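Local coordinates for protein beta-L-arabinobiosidase (Bacteroides thetaiotaomicron, PDB 5MQR) that probably hydrolyses glycosidic bonds in plant pectin as a beta-L-arabinobiosidase of a human gut bacterium, with exo-alpha-sialidase activity possible but less certain, at residues P124-P129 with G167-A172. Residues are numbered along the deposited sequence; the frame is centred on the assembly and turned at random.
Sequences PPYKVP and GNYGVA
Y169 meets P124 and Y126 in a buried contact of side chains and one backbone carbonyl, between a loop and the end of a strand, in the N-terminal beta-propeller region. The phenol of Y169 donates a hydrogen bond from OH to O of P124, 2.7 Å long. The donor lies in the carbonyl plane, at a C=O...donor angle of 151°. This bond tethers the hydroxyl end of Y169. CB of Y126 sits over one face of the same ring, 3.6 Å from its centroid and offset toward the rim at CE1. This is a CH-pi contact. The two rings are 4.8 Å apart between centroids, with planes at 33°, an oblique pair. CG of Y126 is anti to the backbone N (chi1 -173°), and its ring runs on beyond Y169. There Y126 OH accepts a hydrogen bond from the backbone N of D216.

Strand 120-123 ends one four-stranded antiparallel sheet, and strand 163-170 belongs to the next. Such sheets are the blades of a beta-propeller. Residues 124-129 thus start the connection between consecutive blades and pass over the end of strand 163-170.

Further along, V128 lies against V171, with CG1 of V128 3.9 Å from CG2 of V171. Both methyls of each valine take part, and the side chains cross obliquely. M149 and V188, from the strands flanking 163-170, also touch Y169.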
loop_
_atom_site.group_PDB
_atom_site.type_symbol
_atom_site.label_atom_id
_atom_site.label_comp_id
_atom_site.label_asym_id
_atom_site.label_seq_id
_atom_site.Cartn_x
_atom_site.Cartn_y
_atom_site.Cartn_z
ATOM N N PRO A 124 -30.094 -7.942 35.128
ATOM C CA PRO A 124 -29.841 -7.410 36.453
ATOM C C PRO A 124 -29.324 -8.473 37.440
ATOM O O PRO A 124 -29.318 -9.664 37.109
ATOM C CB PRO A 124 -31.243 -6.922 36.887
ATOM C CG PRO A 124 -32.179 -7.873 36.262
ATOM C CD PRO A 124 -31.513 -8.356 34.990
ATOM N N PRO A 125 -28.916 -8.045 38.654
ATOM C CA PRO A 125 -28.544 -8.979 39.729
ATOM C C PRO A 125 -29.614 -10.049 39.960
ATOM O O PRO A 125 -30.815 -9.737 39.931
ATOM C CB PRO A 125 -28.432 -8.071 40.955
ATOM C CG PRO A 125 -28.086 -6.730 40.400
ATOM C CD PRO A 125 -28.811 -6.640 39.092
ATOM N N TYR A 126 -29.167 -11.281 40.179
ATOM C CA TYR A 126 -30.048 -12.443 40.307
ATOM C C TYR A 126 -29.778 -13.140 41.628
ATOM O O TYR A 126 -28.635 -13.333 42.003
ATOM C CB TYR A 126 -29.790 -13.397 39.143
ATOM C CG TYR A 126 -30.736 -14.575 39.036
ATOM C CD1 TYR A 126 -30.572 -15.714 39.851
ATOM C CD2 TYR A 126 -31.790 -14.575 38.099
ATOM C CE1 TYR A 126 -31.446 -16.795 39.762
ATOM C CE2 TYR A 126 -32.660 -15.662 37.994
ATOM C CZ TYR A 126 -32.490 -16.766 38.833
ATOM O OH TYR A 126 -33.322 -17.842 38.736
ATOM N N LYS A 127 -30.838 -13.537 42.318
ATOM C CA LYS A 127 -30.722 -14.238 43.600
ATOM C C LYS A 127 -30.376 -15.693 43.437
ATOM O O LYS A 127 -31.135 -16.435 42.849
ATOM C CB LYS A 127 -32.030 -14.144 44.390
ATOM C CG LYS A 127 -32.137 -12.839 45.149
ATOM C CD LYS A 127 -33.576 -12.391 45.470
ATOM C CE LYS A 127 -33.732 -10.885 45.171
ATOM N NZ LYS A 127 -34.720 -10.216 46.069
ATOM N N VAL A 128 -29.233 -16.095 43.980
ATOM C CA VAL A 128 -28.909 -17.513 44.135
ATOM C C VAL A 128 -29.900 -18.041 45.175
ATOM O O VAL A 128 -30.079 -17.385 46.208
ATOM C CB VAL A 128 -27.473 -17.730 44.651
ATOM C CG1 VAL A 128 -27.178 -19.216 44.818
ATOM C CG2 VAL A 128 -26.465 -17.077 43.720
ATOM N N PRO A 129 -30.580 -19.182 44.912
ATOM C CA PRO A 129 -31.550 -19.602 45.935
ATOM C C PRO A 129 -30.875 -19.934 47.285
ATOM O O PRO A 129 -29.812 -20.573 47.307
ATOM C CB PRO A 129 -32.241 -20.841 45.323
ATOM C CG PRO A 129 -31.745 -20.982 43.943
ATOM C CD PRO A 129 -30.535 -20.113 43.771
ATOM N N GLY A 167 -26.926 -13.672 28.383
ATOM C CA GLY A 167 -25.935 -13.756 29.417
ATOM C C GLY A 167 -26.205 -14.927 30.318
ATOM O O GLY A 167 -27.218 -15.617 30.167
ATOM N N ASN A 168 -25.301 -15.154 31.258
ATOM C CA ASN A 168 -25.359 -16.344 32.092
ATOM C C ASN A 168 -25.086 -16.017 33.558
ATOM O O ASN A 168 -24.265 -15.156 33.862
ATOM C CB ASN A 168 -24.344 -17.333 31.546
ATOM C CG ASN A 168 -24.191 -18.552 32.415
ATOM O OD1 ASN A 168 -24.905 -19.531 32.239
ATOM N ND2 ASN A 168 -23.242 -18.507 33.351
ATOM N N TYR A 169 -25.771 -16.720 34.456
ATOM C CA TYR A 169 -25.588 -16.582 35.903
ATOM C C TYR A 169 -24.913 -17.817 36.514
ATOM O O TYR A 169 -25.430 -18.923 36.396
ATOM C CB TYR A 169 -26.936 -16.396 36.559
ATOM C CG TYR A 169 -27.662 -15.125 36.184
ATOM C CD1 TYR A 169 -27.282 -13.910 36.728
ATOM C CD2 TYR A 169 -28.765 -15.146 35.327
ATOM C CE1 TYR A 169 -27.957 -12.740 36.422
ATOM C CE2 TYR A 169 -29.441 -13.979 35.003
ATOM C CZ TYR A 169 -29.031 -12.776 35.562
ATOM O OH TYR A 169 -29.693 -11.620 35.281
ATOM N N GLY A 170 -23.753 -17.606 37.148
ATOM C CA GLY A 170 -23.034 -18.618 37.938
ATOM C C GLY A 170 -23.061 -18.269 39.424
ATOM O O GLY A 170 -23.637 -17.259 39.805
ATOM N N VAL A 171 -22.445 -19.106 40.261
ATOM C CA VAL A 171 -22.448 -18.900 41.716
ATOM C C VAL A 171 -21.033 -18.878 42.271
ATOM O O VAL A 171 -20.282 -19.822 42.071
ATOM C CB VAL A 171 -23.238 -19.993 42.467
ATOM C CG1 VAL A 171 -23.269 -19.712 43.976
ATOM C CG2 VAL A 171 -24.662 -20.106 41.921
ATOM N N ALA A 172 -20.682 -17.789 42.955
ATOM C CA ALA A 172 -19.460 -17.713 43.757
ATOM C C ALA A 172 -19.873 -17.624 45.214
ATOM O O ALA A 172 -20.537 -16.665 45.626
ATOM C CB ALA A 172 -18.641 -16.499 43.370
#